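Local atomic coordinates of Lmo2125 protein (Listeria monocytogenes serovar 1/2a, PDB entry 5TU0), a protein that binds maltose and, as a lipoprotein of the bacterial solute-binding protein family, probably passes the sugar to a membrane transporter for uptake. Residues 18-22 against 307-311; 90-96 against 313-318; 98-102 against 343-347; 109-115 against 270-276. The protein carries 2 engineered substitutions. All coordinates share one frame. Where two conformers were deposited one is given. Residue numbers count along the deposited sequence, not the author numbering.

Contact 1 of 4, residues 18-22 against 307-311; sequences GYKDY and MTNEV
The ring of Y19 packs obliquely against the methyl of T308 (Y19 CD1 to T308 CG2 4.2 Å), where the first turn of helix 17-34 meets the end of helix 298-308 in one lobe of the periplasmic-binding-protein fold. K20 to Y22 are regular helix, after G18 (-66/-12) and Y19 (-115/-2); 307-308 close the second helix, and N309 breaks it with positive phi (67/13), after which E310 is extended (-84/138). The CA atoms of Y22 and M307 are 6.4 Å apart, those of G18 and T308 7.7 Å. T308 (chi1 p) forms an ST turn, OG1 accepting from E310 N at 3.2 Å, and is also hydrogen-bonded to L304 O. M307, with chi1 to chi3 all m, lays its thioether chain along helix 17-34: CG is 4.2 Å from Y22 CD1, at the ring edge, and CE 4.2 Å from D21 CB. Y22 (chi1 t) sends its hydroxyl to N300 O. E310 (chi1 m, chi2 t) turns its carboxylate to Y19 (chi1 m), whose hydroxyl also bonds K274, so the buried phenol ties helix 17-34 to E310 and strand 272-278. Across the contact Y19 OH donates to E310 OE2 at 2.7 Å, the oxygen near the ring plane.

Contact 2 of 4, residues 90-96 against 313-318; sequences DDYDEKD and ANLKAR
Two helix starts that back onto strand 105-121, in one lobe of the periplasmic-binding-protein fold, meet at D91 and L315, whose CA atoms are 5.2 Å apart. Residues 91-93 are irregular before helix 94-99; A313 and N314 precede helix 315-323. L315 N donates to D91 O at 2.8 Å (173°). N314 (chi1 t) is the N-cap: its OD1 accepts from A317 N at 3.3 Å and weakly from K316 N at 2.9 Å. Salt bridges flank the L315-D91 bond. K316 curls back (m, m, p, p) to set NZ 2.8 Å from D91 OD1. R318 (chi1, chi2 t) extends NH2 to D96 OD2 at 2.9 Å and to A313 O at 2.8 Å. Water 1 links D93 N, D96 OD2 and A313 O (3.0, 2.5 and 2.9 Å); water 2 joins D93 OD2, D96 OD2 and R318 NH1 (2.7, 2.7 and 2.9 Å). Y92 CE1 and A313 CB form an apolar pair at 4.1 Å; L315 CD1 packs 4.0 Å from backbone atom Y92 C. On strand 105-121, Y92 OH bonds P110 O and A313 pairs with A111; D96 OD1 reaches Y336 on helix 327-336, and N314 ND2 bonds T296 O beside helix 298-308.

Contact 3 of 4, residues 98-102 against 343-347; sequences KQVTI and PNIPE
This is a small, mixed contact between an irregular loop, residues 343-347, and the turn that leads from helix 94-99 into the short strand 101-102. In the two-lobed periplasmic-binding-protein fold it probably bridges the lobes: strand 101-102 pairs with strand 105-121, whereas 343-347 runs towards helix 348-363 of the other lobe. Just 175 Å² is buried, and the nearest CA pair, I102 and N344, is 7.3 Å apart, so side chains must span the gap. K98 and Q99 are helical, V100 turns at -108/17, and T101 and I102 are extended (-120/137 and -146/138); T101 N bonds K98 O at 3.2 Å, closing the turn. The carbonyls of Q99 and T101 face N344 (-108/8, chi1 p, chi2 5°), which points its CA-to-CB bond at this turn. Water 3 lies between the two segments, 2.7 Å from Q99 O and accepting from N344 ND2 at 2.8 Å. I102 (chi1 t, chi2 t) stretches towards the loop, CD1 standing 3.6 Å from N344 O, 4.1 Å from I345 CA and 4.3 Å from I345 CG2. Outside, Q99 NE2 bonds A271 O and Y336 OH, tying the helix end to the chain just before strand 272-278. The direct polar link is N344 ND2 to T101 O, 3.0 Å at an N-H...O angle of 169°.

Contact 4 of 4, residues 109-115 against 270-276; sequences APAIIET and FAGGKGW
Backbone hydrogen bonds join strands 109-114 and 272-276 as an antiparallel ladder, their axes 4.3 Å apart at 173°. A109 N to W276 O and W276 N to A109 O are both 2.9 Å; K274 N to I112 O is 2.9 Å, E114 N to G272 O 3.0 Å and G272 N to E114 O 2.8 Å. A classic beta bulge interrupts the register: A111 (-130/-38) and I112 (-137/139) both give their N-H to K274 O, at 2.9 and 3.0 Å. Beyond the ladder, the T115 side chain donates from OG1 to F270 O at 3.0 Å. The non-hydrogen-bonded pairs come close, P110 with G275 and I113 with G273 each 4.1 Å between CA atoms. G273, at 143/-166, approaches I112 O with its CA at 3.1 Å, a CA-H...O contact; a CB there would clash with that oxygen. Among side chains, A109, I112, E114, K274 and W276 share one face and I113 takes the other. A111 CB touches W276 CD1 at 3.6 Å, and I112 CB is 4.3 Å from K274 CB (chi1 m for both). K274 NZ is hydrogen-bonded to Y19 OH. E114 (chi1 p, chi2 t) reaches the bound maltose. Strand 105-121 also pairs with strands 235-238 and 253-256, consistent with the lobe-to-lobe crossing strands of a solute-binding protein, which here carry a pocket residue.

Contact 4 is the buried centre, a backbone ladder of nearly pure sheet chemistry, and the other three gather round its strand 109-114. The touching residues of contacts 1 and 2 lie before and after the short strand 311-312; V311 pairs with I113 and A313 with A111. Both contacts are partly buried and rely on side chains, a tyrosine-carboxylate bond with sparse apolar contact in one, salt bridges and ordered water in the other. Contacts 2 and 3 use opposite ends of helix 94-99. Contact 3 is the slightest, one asparagine and a water meeting two carbonyls, beside one isoleucine, and it meets contact 4 through Q99 NE2 and A271 O. Contact 1 reaches contact 4 through Y19 and K274.

Contact 1 of 4, residues 18-22 against 307-311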
loop_
_atom_site.group_PDB
_atom_site.type_symbol
_atom_site.label_atom_id
_atom_site.label_comp_id
_atom_site.label_asym_id
_atom_site.label_seq_id
_atom_site.Cartn_x
_atom_site.Cartn_y
_atom_site.Cartn_z
ATOM N N GLY A 18 -17.868 2.475 -0.330
ATOM C CA GLY A 18 -17.432 2.468 1.061
ATOM C C GLY A 18 -17.250 3.820 1.721
ATOM O O GLY A 18 -17.101 3.897 2.925
ATOM N N TYR A 19 -17.256 4.890 0.937
ATOM C CA TYR A 19 -17.099 6.228 1.487
ATOM C C TYR A 19 -18.342 7.101 1.317
ATOM O O TYR A 19 -18.354 8.232 1.785
ATOM C CB TYR A 19 -15.923 6.934 0.831
ATOM C CG TYR A 19 -14.623 6.171 0.928
ATOM C CD1 TYR A 19 -14.055 5.898 2.156
ATOM C CD2 TYR A 19 -13.946 5.752 -0.220
ATOM C CE1 TYR A 19 -12.866 5.195 2.255
ATOM C CE2 TYR A 19 -12.757 5.047 -0.130
ATOM C CZ TYR A 19 -12.217 4.774 1.108
ATOM O OH TYR A 19 -11.042 4.079 1.195
ATOM N N LYS A 20 -19.381 6.569 0.672
ATOM C CA LYS A 20 -20.594 7.357 0.402
ATOM C C LYS A 20 -21.233 7.886 1.685
ATOM O O LYS A 20 -21.528 9.088 1.781
ATOM C CB LYS A 20 -21.608 6.536 -0.403
ATOM C CG LYS A 20 -22.678 7.388 -1.067
ATOM C CD LYS A 20 -23.762 6.524 -1.671
ATOM C CE LYS A 20 -24.842 7.368 -2.320
ATOM N NZ LYS A 20 -26.001 6.502 -2.656
ATOM N N ASP A 21 -21.434 7.009 2.668
ATOM C CA ASP A 21 -22.047 7.430 3.952
ATOM C C ASP A 21 -21.201 8.482 4.670
ATOM O O ASP A 21 -21.727 9.437 5.252
ATOM C CB ASP A 21 -22.264 6.234 4.877
ATOM C CG ASP A 21 -23.310 5.258 4.353
ATOM O OD1 ASP A 21 -24.068 5.619 3.428
ATOM O OD2 ASP A 21 -23.392 4.131 4.889
ATOM N N TYR A 22 -19.883 8.289 4.631
ATOM C CA TYR A 22 -18.952 9.215 5.242
ATOM C C TYR A 22 -19.055 10.587 4.602
ATOM O O TYR A 22 -19.185 11.597 5.313
ATOM C CB TYR A 22 -17.510 8.682 5.144
ATOM C CG TYR A 22 -16.473 9.738 5.371
ATOM C CD1 TYR A 22 -16.247 10.249 6.641
ATOM C CD2 TYR A 22 -15.689 10.219 4.309
ATOM C CE1 TYR A 22 -15.295 11.236 6.857
ATOM C CE2 TYR A 22 -14.729 11.200 4.516
ATOM C CZ TYR A 22 -14.533 11.701 5.796
ATOM O OH TYR A 22 -13.578 12.674 6.025
ATOM N N MET A 307 -15.824 6.176 10.970
ATOM C CA MET A 307 -16.751 5.537 10.047
ATOM C C MET A 307 -16.241 4.301 9.312
ATOM O O MET A 307 -16.989 3.349 9.083
ATOM C CB MET A 307 -17.145 6.572 8.991
ATOM C CG MET A 307 -17.962 7.711 9.560
ATOM S SD MET A 307 -19.562 7.117 10.112
ATOM C CE MET A 307 -20.346 6.753 8.546
ATOM N N THR A 308 -14.961 4.311 8.974
ATOM C CA THR A 308 -14.380 3.279 8.087
ATOM C C THR A 308 -13.232 2.460 8.636
ATOM O O THR A 308 -12.886 1.460 8.037
ATOM C CB THR A 308 -13.825 3.963 6.820
ATOM O OG1 THR A 308 -12.715 4.799 7.177
ATOM C CG2 THR A 308 -14.895 4.805 6.144
ATOM N N ASN A 309 -12.647 2.892 9.750
ATOM C CA ASN A 309 -11.468 2.252 10.346
ATOM C C ASN A 309 -10.208 2.388 9.476
ATOM O O ASN A 309 -9.214 1.731 9.743
ATOM C CB ASN A 309 -11.707 0.774 10.752
ATOM C CG ASN A 309 -12.544 0.635 12.013
ATOM O OD1 ASN A 309 -12.582 -0.428 12.616
ATOM N ND2 ASN A 309 -13.203 1.704 12.423
ATOM N N GLU A 310 -10.247 3.251 8.461
ATOM C CA GLU A 310 -9.055 3.495 7.650
ATOM C C GLU A 310 -8.210 4.529 8.368
ATOM O O GLU A 310 -8.730 5.493 8.913
ATOM C CB GLU A 310 -9.430 3.880 6.225
ATOM C CG GLU A 310 -10.132 2.707 5.542
ATOM C CD GLU A 310 -10.194 2.820 4.049
ATOM O OE1 GLU A 310 -9.132 2.935 3.429
ATOM O OE2 GLU A 310 -11.302 2.743 3.491
ATOM N N VAL A 311 -6.902 4.311 8.380
ATOM C CA VAL A 311 -5.984 5.157 9.117
ATOM C C VAL A 311 -5.773 6.514 8.457
ATOM O O VAL A 311 -5.374 6.580 7.298
ATOM C CB VAL A 311 -4.632 4.452 9.318
ATOM C CG1 VAL A 311 -3.694 5.326 10.126
ATOM C CG2 VAL A 311 -4.860 3.105 10.006
#

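Contact 2 of 4, residues 90-96 against 313-318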
loop_
_atom_site.group_PDB
_atom_site.type_symbol
_atom_site.label_atom_id
_atom_site.label_comp_id
_atom_site.label_asym_id
_atom_site.label_seq_id
_atom_site.Cartn_x
_atom_site.Cartn_y
_atom_site.Cartn_z
ATOM N N ASP A 90 0.825 21.577 7.720
ATOM C CA ASP A 90 1.414 21.516 9.070
ATOM C C ASP A 90 1.092 20.213 9.787
ATOM O O ASP A 90 1.727 19.884 10.765
ATOM C CB ASP A 90 0.952 22.702 9.944
ATOM C CG ASP A 90 1.553 24.015 9.514
ATOM O OD1 ASP A 90 2.549 23.999 8.762
ATOM O OD2 ASP A 90 1.051 25.075 9.960
ATOM N N ASP A 91 0.097 19.489 9.288
ATOM C CA ASP A 91 -0.314 18.221 9.874
ATOM C C ASP A 91 0.083 17.015 9.021
ATOM O O ASP A 91 -0.454 15.926 9.218
ATOM C CB ASP A 91 -1.829 18.228 10.105
ATOM C CG ASP A 91 -2.273 19.340 11.035
ATOM O OD1 ASP A 91 -1.608 19.588 12.064
ATOM O OD2 ASP A 91 -3.314 19.957 10.739
ATOM N N TYR A 92 1.013 17.202 8.085
ATOM C CA TYR A 92 1.497 16.103 7.250
ATOM C C TYR A 92 3.020 15.934 7.338
ATOM O O TYR A 92 3.764 16.921 7.248
ATOM C CB TYR A 92 1.231 16.355 5.766
ATOM C CG TYR A 92 -0.198 16.310 5.260
ATOM C CD1 TYR A 92 -1.053 15.267 5.591
ATOM C CD2 TYR A 92 -0.630 17.236 4.309
ATOM C CE1 TYR A 92 -2.346 15.214 5.079
ATOM C CE2 TYR A 92 -1.916 17.195 3.788
ATOM C CZ TYR A 92 -2.770 16.183 4.170
ATOM O OH TYR A 92 -4.034 16.141 3.623
ATOM N N ASP A 93 3.474 14.695 7.484
ATOM C CA ASP A 93 4.901 14.386 7.408
ATOM C C ASP A 93 5.354 14.651 5.973
ATOM O O ASP A 93 4.558 14.556 5.042
ATOM C CB ASP A 93 5.175 12.887 7.705
ATOM C CG ASP A 93 5.189 12.541 9.205
ATOM O OD1 ASP A 93 5.565 13.393 10.049
ATOM O OD2 ASP A 93 4.863 11.375 9.539
ATOM N N GLU A 94 6.638 14.942 5.793
ATOM C CA GLU A 94 7.215 15.132 4.457
ATOM C C GLU A 94 6.966 13.914 3.543
ATOM O O GLU A 94 6.784 14.056 2.338
ATOM C CB GLU A 94 8.717 15.419 4.559
ATOM C CG GLU A 94 9.018 16.768 5.203
ATOM C CD GLU A 94 10.504 17.106 5.246
ATOM O OE1 GLU A 94 11.322 16.247 5.663
ATOM O OE2 GLU A 94 10.856 18.256 4.891
ATOM N N LYS A 95 6.956 12.722 4.126
ATOM C CA LYS A 95 6.723 11.506 3.355
ATOM C C LYS A 95 5.353 11.520 2.693
ATOM O O LYS A 95 5.204 11.113 1.552
ATOM C CB LYS A 95 6.814 10.284 4.264
ATOM C CG LYS A 95 6.711 8.956 3.529
ATOM C CD LYS A 95 6.555 7.788 4.499
ATOM C CE LYS A 95 7.740 7.631 5.421
ATOM N NZ LYS A 95 7.569 6.450 6.315
ATOM N N ASP A 96 4.346 11.983 3.421
ATOM C CA ASP A 96 2.988 12.009 2.891
ATOM C C ASP A 96 2.792 13.105 1.855
ATOM O O ASP A 96 2.019 12.930 0.921
ATOM C CB ASP A 96 2.005 12.040 4.044
ATOM C CG ASP A 96 2.084 10.737 4.876
ATOM O OD1 ASP A 96 2.213 9.655 4.238
ATOM O OD2 ASP A 96 2.046 10.789 6.122
ATOM N N ALA A 313 -4.304 10.158 7.250
ATOM C CA ALA A 313 -3.028 10.740 6.849
ATOM C C ALA A 313 -2.690 11.920 7.759
ATOM O O ALA A 313 -1.542 12.099 8.143
ATOM C CB ALA A 313 -3.089 11.204 5.406
ATOM N N ASN A 314 -3.698 12.723 8.101
ATOM C CA ASN A 314 -3.518 13.900 8.977
ATOM C C ASN A 314 -2.951 13.403 10.304
ATOM O O ASN A 314 -3.536 12.520 10.926
ATOM C CB ASN A 314 -4.873 14.637 9.150
ATOM C CG ASN A 314 -4.783 15.856 10.041
ATOM O OD1 ASN A 314 -4.282 15.778 11.161
ATOM N ND2 ASN A 314 -5.310 16.995 9.566
ATOM N N LEU A 315 -1.800 13.944 10.710
ATOM C CA LEU A 315 -1.114 13.474 11.923
ATOM C C LEU A 315 -1.904 13.676 13.218
ATOM O O LEU A 315 -1.868 12.813 14.090
ATOM C CB LEU A 315 0.276 14.112 12.045
ATOM C CG LEU A 315 1.257 13.748 10.930
ATOM C CD1 LEU A 315 2.543 14.555 11.037
ATOM C CD2 LEU A 315 1.562 12.262 10.920
ATOM N N LYS A 316 -2.615 14.803 13.348
ATOM C CA LYS A 316 -3.408 15.042 14.553
ATOM C C LYS A 316 -4.481 13.949 14.641
ATOM O O LYS A 316 -4.739 13.397 15.714
ATOM C CB LYS A 316 -4.084 16.429 14.542
ATOM C CG LYS A 316 -3.233 17.660 14.192
ATOM C CD LYS A 316 -2.124 18.002 15.173
ATOM C CE LYS A 316 -0.785 17.331 14.873
ATOM N NZ LYS A 316 -0.122 17.844 13.628
ATOM N N ALA A 317 -5.114 13.657 13.502
ATOM C CA ALA A 317 -6.145 12.615 13.417
ATOM C C ALA A 317 -5.543 11.225 13.589
ATOM O O ALA A 317 -6.181 10.339 14.143
ATOM C CB ALA A 317 -6.887 12.693 12.094
ATOM N N ARG A 318 -4.317 11.030 13.100
ATOM C CA ARG A 318 -3.665 9.721 13.237
ATOM C C ARG A 318 -3.351 9.405 14.713
ATOM O O ARG A 318 -3.477 8.253 15.139
ATOM C CB ARG A 318 -2.402 9.646 12.386
ATOM C CG ARG A 318 -1.882 8.232 12.206
ATOM C CD ARG A 318 -0.581 8.222 11.419
ATOM N NE ARG A 318 -0.646 8.990 10.170
ATOM C CZ ARG A 318 0.390 9.166 9.350
ATOM N NH1 ARG A 318 1.567 8.620 9.626
ATOM N NH2 ARG A 318 0.247 9.910 8.256
HETATM O O HOH W 1 1.141 12.797 7.375
HETATM O O HOH W 2 3.709 9.612 7.905
#

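Contact 3 of 4, residues 98-102 against 343-347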
loop_
_atom_site.group_PDB
_atom_site.type_symbol
_atom_site.label_atom_id
_atom_site.label_comp_id
_atom_site.label_asym_id
_atom_site.label_seq_id
_atom_site.Cartn_x
_atom_site.Cartn_y
_atom_site.Cartn_z
ATOM N N LYS A 98 5.261 13.912 -0.111
ATOM C CA LYS A 98 5.930 13.264 -1.248
ATOM C C LYS A 98 5.002 12.291 -2.035
ATOM O O LYS A 98 5.157 12.116 -3.244
ATOM C CB LYS A 98 7.191 12.537 -0.741
ATOM C CG LYS A 98 7.955 11.701 -1.758
ATOM C CD LYS A 98 9.151 11.027 -1.080
ATOM C CE LYS A 98 9.810 9.983 -1.974
ATOM N NZ LYS A 98 10.280 10.564 -3.259
ATOM N N GLN A 99 4.049 11.670 -1.337
ATOM C CA GLN A 99 3.090 10.714 -1.941
ATOM C C GLN A 99 2.232 11.315 -3.050
ATOM O O GLN A 99 1.809 10.618 -3.959
ATOM C CB GLN A 99 2.103 10.216 -0.879
ATOM C CG GLN A 99 2.679 9.335 0.207
ATOM C CD GLN A 99 2.917 7.912 -0.254
ATOM O OE1 GLN A 99 3.025 7.645 -1.445
ATOM N NE2 GLN A 99 2.999 7.001 0.689
ATOM N N VAL A 100 1.929 12.599 -2.919
ATOM C CA VAL A 100 1.066 13.293 -3.865
ATOM C C VAL A 100 1.853 14.260 -4.751
ATOM O O VAL A 100 1.258 15.112 -5.415
ATOM C CB VAL A 100 -0.040 14.073 -3.100
ATOM C CG1 VAL A 100 -0.979 13.116 -2.394
ATOM C CG2 VAL A 100 0.561 15.056 -2.098
ATOM N N THR A 101 3.175 14.095 -4.794
ATOM C CA THR A 101 4.040 15.002 -5.525
ATOM C C THR A 101 4.843 14.296 -6.631
ATOM O O THR A 101 5.363 13.193 -6.432
ATOM C CB THR A 101 5.029 15.700 -4.535
ATOM O OG1 THR A 101 4.297 16.389 -3.502
ATOM C CG2 THR A 101 5.937 16.681 -5.247
ATOM N N ILE A 102 4.930 14.938 -7.794
ATOM C CA ILE A 102 5.769 14.453 -8.899
ATOM C C ILE A 102 6.312 15.688 -9.612
ATOM O O ILE A 102 5.577 16.661 -9.777
ATOM C CB ILE A 102 5.028 13.498 -9.869
ATOM C CG1 ILE A 102 6.038 12.771 -10.772
ATOM C CG2 ILE A 102 3.988 14.237 -10.699
ATOM C CD1 ILE A 102 5.458 11.644 -11.588
ATOM N N PRO A 343 7.732 4.304 -6.036
ATOM C CA PRO A 343 7.958 5.344 -7.060
ATOM C C PRO A 343 6.694 5.588 -7.873
ATOM O O PRO A 343 5.986 4.622 -8.209
ATOM C CB PRO A 343 9.059 4.731 -7.943
ATOM C CG PRO A 343 9.785 3.785 -7.037
ATOM C CD PRO A 343 8.734 3.222 -6.129
ATOM N N ASN A 344 6.393 6.860 -8.157
ATOM C CA ASN A 344 5.194 7.223 -8.925
ATOM C C ASN A 344 5.523 7.700 -10.342
ATOM O O ASN A 344 4.644 8.152 -11.072
ATOM C CB ASN A 344 4.352 8.248 -8.150
ATOM C CG ASN A 344 5.062 9.573 -7.948
ATOM O OD1 ASN A 344 6.169 9.804 -8.454
ATOM N ND2 ASN A 344 4.441 10.441 -7.183
ATOM N N ILE A 345 6.792 7.575 -10.733
ATOM C CA ILE A 345 7.220 7.926 -12.071
ATOM C C ILE A 345 6.783 6.819 -13.044
ATOM O O ILE A 345 6.619 5.649 -12.634
ATOM C CB ILE A 345 8.744 8.201 -12.146
ATOM C CG1 ILE A 345 9.574 6.965 -11.792
ATOM C CG2 ILE A 345 9.103 9.378 -11.236
ATOM C CD1 ILE A 345 11.060 7.152 -12.044
ATOM N N PRO A 346 6.604 7.164 -14.326
ATOM C CA PRO A 346 6.122 6.200 -15.329
ATOM C C PRO A 346 6.898 4.898 -15.429
ATOM O O PRO A 346 6.294 3.826 -15.611
ATOM C CB PRO A 346 6.255 6.980 -16.647
ATOM C CG PRO A 346 6.123 8.394 -16.243
ATOM C CD PRO A 346 6.875 8.478 -14.950
ATOM N N GLU A 347 8.219 4.988 -15.292
ATOM C CA GLU A 347 9.091 3.826 -15.449
ATOM C C GLU A 347 8.816 2.690 -14.440
ATOM O O GLU A 347 9.326 1.589 -14.604
ATOM C CB GLU A 347 10.567 4.232 -15.396
ATOM C CG GLU A 347 11.062 5.112 -16.557
ATOM C CD GLU A 347 10.783 6.604 -16.448
ATOM O OE1 GLU A 347 10.048 7.065 -15.531
ATOM O OE2 GLU A 347 11.330 7.330 -17.322
HETATM O O HOH W 3 1.734 9.927 -6.521
#

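Contact 4 of 4, residues 109-115 against 270-276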
loop_
_atom_site.group_PDB
_atom_site.type_symbol
_atom_site.label_atom_id
_atom_site.label_comp_id
_atom_site.label_asym_id
_atom_site.label_seq_id
_atom_site.Cartn_x
_atom_site.Cartn_y
_atom_site.Cartn_z
ATOM N N ALA A 109 -4.278 15.616 -2.032
ATOM C CA ALA A 109 -4.167 15.849 -0.603
ATOM C C ALA A 109 -4.263 14.492 0.089
ATOM O O ALA A 109 -5.287 13.820 -0.021
ATOM C CB ALA A 109 -5.284 16.772 -0.137
ATOM N N PRO A 110 -3.206 14.076 0.815
ATOM C CA PRO A 110 -3.241 12.766 1.484
ATOM C C PRO A 110 -4.385 12.620 2.466
ATOM O O PRO A 110 -4.650 13.553 3.243
ATOM C CB PRO A 110 -1.910 12.710 2.236
ATOM C CG PRO A 110 -1.045 13.681 1.564
ATOM C CD PRO A 110 -1.900 14.733 0.957
ATOM N N ALA A 111 -5.024 11.444 2.444
ATOM C CA ALA A 111 -6.182 11.176 3.263
ATOM C C ALA A 111 -6.135 9.875 4.083
ATOM O O ALA A 111 -6.621 9.852 5.223
ATOM C CB ALA A 111 -7.398 11.154 2.365
ATOM N N ILE A 112 -5.568 8.809 3.503
ATOM C CA ILE A 112 -5.526 7.501 4.125
ATOM C C ILE A 112 -4.155 6.896 3.921
ATOM O O ILE A 112 -3.588 7.025 2.846
ATOM C CB ILE A 112 -6.567 6.560 3.481
ATOM C CG1 ILE A 112 -7.997 7.054 3.775
ATOM C CG2 ILE A 112 -6.404 5.117 3.967
ATOM C CD1 ILE A 112 -9.083 6.265 3.076
ATOM N N ILE A 113 -3.625 6.251 4.954
ATOM C CA ILE A 113 -2.347 5.556 4.831
ATOM C C ILE A 113 -2.578 4.089 5.094
ATOM O O ILE A 113 -3.483 3.724 5.813
ATOM C CB ILE A 113 -1.246 6.072 5.796
ATOM C CG1 ILE A 113 -1.677 5.952 7.276
ATOM C CG2 ILE A 113 -0.883 7.507 5.438
ATOM C CD1 ILE A 113 -0.524 5.919 8.266
ATOM N N GLU A 114 -1.765 3.256 4.470
ATOM C CA GLU A 114 -1.810 1.833 4.724
ATOM C C GLU A 114 -0.512 1.178 4.309
ATOM O O GLU A 114 0.216 1.707 3.488
ATOM C CB GLU A 114 -3.003 1.156 4.044
ATOM C CG GLU A 114 -3.084 1.294 2.544
ATOM C CD GLU A 114 -4.121 0.358 1.931
ATOM O OE1 GLU A 114 -4.972 -0.210 2.680
ATOM O OE2 GLU A 114 -4.070 0.173 0.695
ATOM N N THR A 115 -0.215 0.048 4.928
ATOM C CA THR A 115 0.959 -0.702 4.577
ATOM C C THR A 115 0.750 -2.103 5.118
ATOM O O THR A 115 -0.233 -2.369 5.829
ATOM C CB THR A 115 2.259 -0.077 5.144
ATOM O OG1 THR A 115 3.399 -0.764 4.610
ATOM C CG2 THR A 115 2.315 -0.153 6.661
ATOM N N PHE A 270 6.178 -0.963 0.983
ATOM C CA PHE A 270 5.679 0.240 0.306
ATOM C C PHE A 270 4.670 0.965 1.212
ATOM O O PHE A 270 3.848 0.327 1.869
ATOM C CB PHE A 270 4.996 -0.084 -1.027
ATOM C CG PHE A 270 5.938 -0.541 -2.108
ATOM C CD1 PHE A 270 6.974 0.272 -2.535
ATOM C CD2 PHE A 270 5.775 -1.781 -2.712
ATOM C CE1 PHE A 270 7.843 -0.142 -3.532
ATOM C CE2 PHE A 270 6.646 -2.202 -3.711
ATOM C CZ PHE A 270 7.673 -1.377 -4.124
ATOM N N ALA A 271 4.759 2.291 1.237
ATOM C CA ALA A 271 3.828 3.138 1.992
ATOM C C ALA A 271 2.668 3.452 1.044
ATOM O O ALA A 271 2.812 4.294 0.156
ATOM C CB ALA A 271 4.518 4.424 2.423
ATOM N N GLY A 272 1.531 2.790 1.232
ATOM C CA GLY A 272 0.375 2.969 0.366
ATOM C C GLY A 272 -0.649 3.893 0.992
ATOM O O GLY A 272 -0.419 4.499 2.059
ATOM N N GLY A 273 -1.776 4.010 0.317
ATOM C CA GLY A 273 -2.853 4.866 0.806
ATOM C C GLY A 273 -3.572 5.572 -0.315
ATOM O O GLY A 273 -3.403 5.229 -1.482
ATOM N N LYS A 274 -4.361 6.576 0.060
ATOM C CA LYS A 274 -5.190 7.305 -0.873
ATOM C C LYS A 274 -5.198 8.805 -0.565
ATOM O O LYS A 274 -5.042 9.238 0.594
ATOM C CB LYS A 274 -6.634 6.791 -0.796
ATOM C CG LYS A 274 -6.835 5.307 -1.087
ATOM C CD LYS A 274 -8.332 4.989 -1.102
ATOM C CE LYS A 274 -8.667 3.502 -1.223
ATOM N NZ LYS A 274 -8.514 2.841 0.091
ATOM N N GLY A 275 -5.392 9.582 -1.617
ATOM C CA GLY A 275 -5.492 11.025 -1.516
ATOM C C GLY A 275 -6.737 11.509 -2.251
ATOM O O GLY A 275 -7.332 10.787 -3.070
ATOM N N TRP A 276 -7.146 12.729 -1.935
ATOM C CA TRP A 276 -8.221 13.381 -2.633
ATOM C C TRP A 276 -7.580 14.162 -3.789
ATOM O O TRP A 276 -6.521 14.784 -3.620
ATOM C CB TRP A 276 -8.981 14.327 -1.699
ATOM C CG TRP A 276 -9.920 13.640 -0.795
ATOM C CD1 TRP A 276 -9.684 13.200 0.467
ATOM C CD2 TRP A 276 -11.285 13.322 -1.089
ATOM N NE1 TRP A 276 -10.836 12.636 0.993
ATOM C CE2 TRP A 276 -11.822 12.681 0.045
ATOM C CE3 TRP A 276 -12.095 13.511 -2.206
ATOM C CZ2 TRP A 276 -13.149 12.246 0.099
ATOM C CZ3 TRP A 276 -13.416 13.073 -2.159
ATOM C CH2 TRP A 276 -13.923 12.446 -1.011
#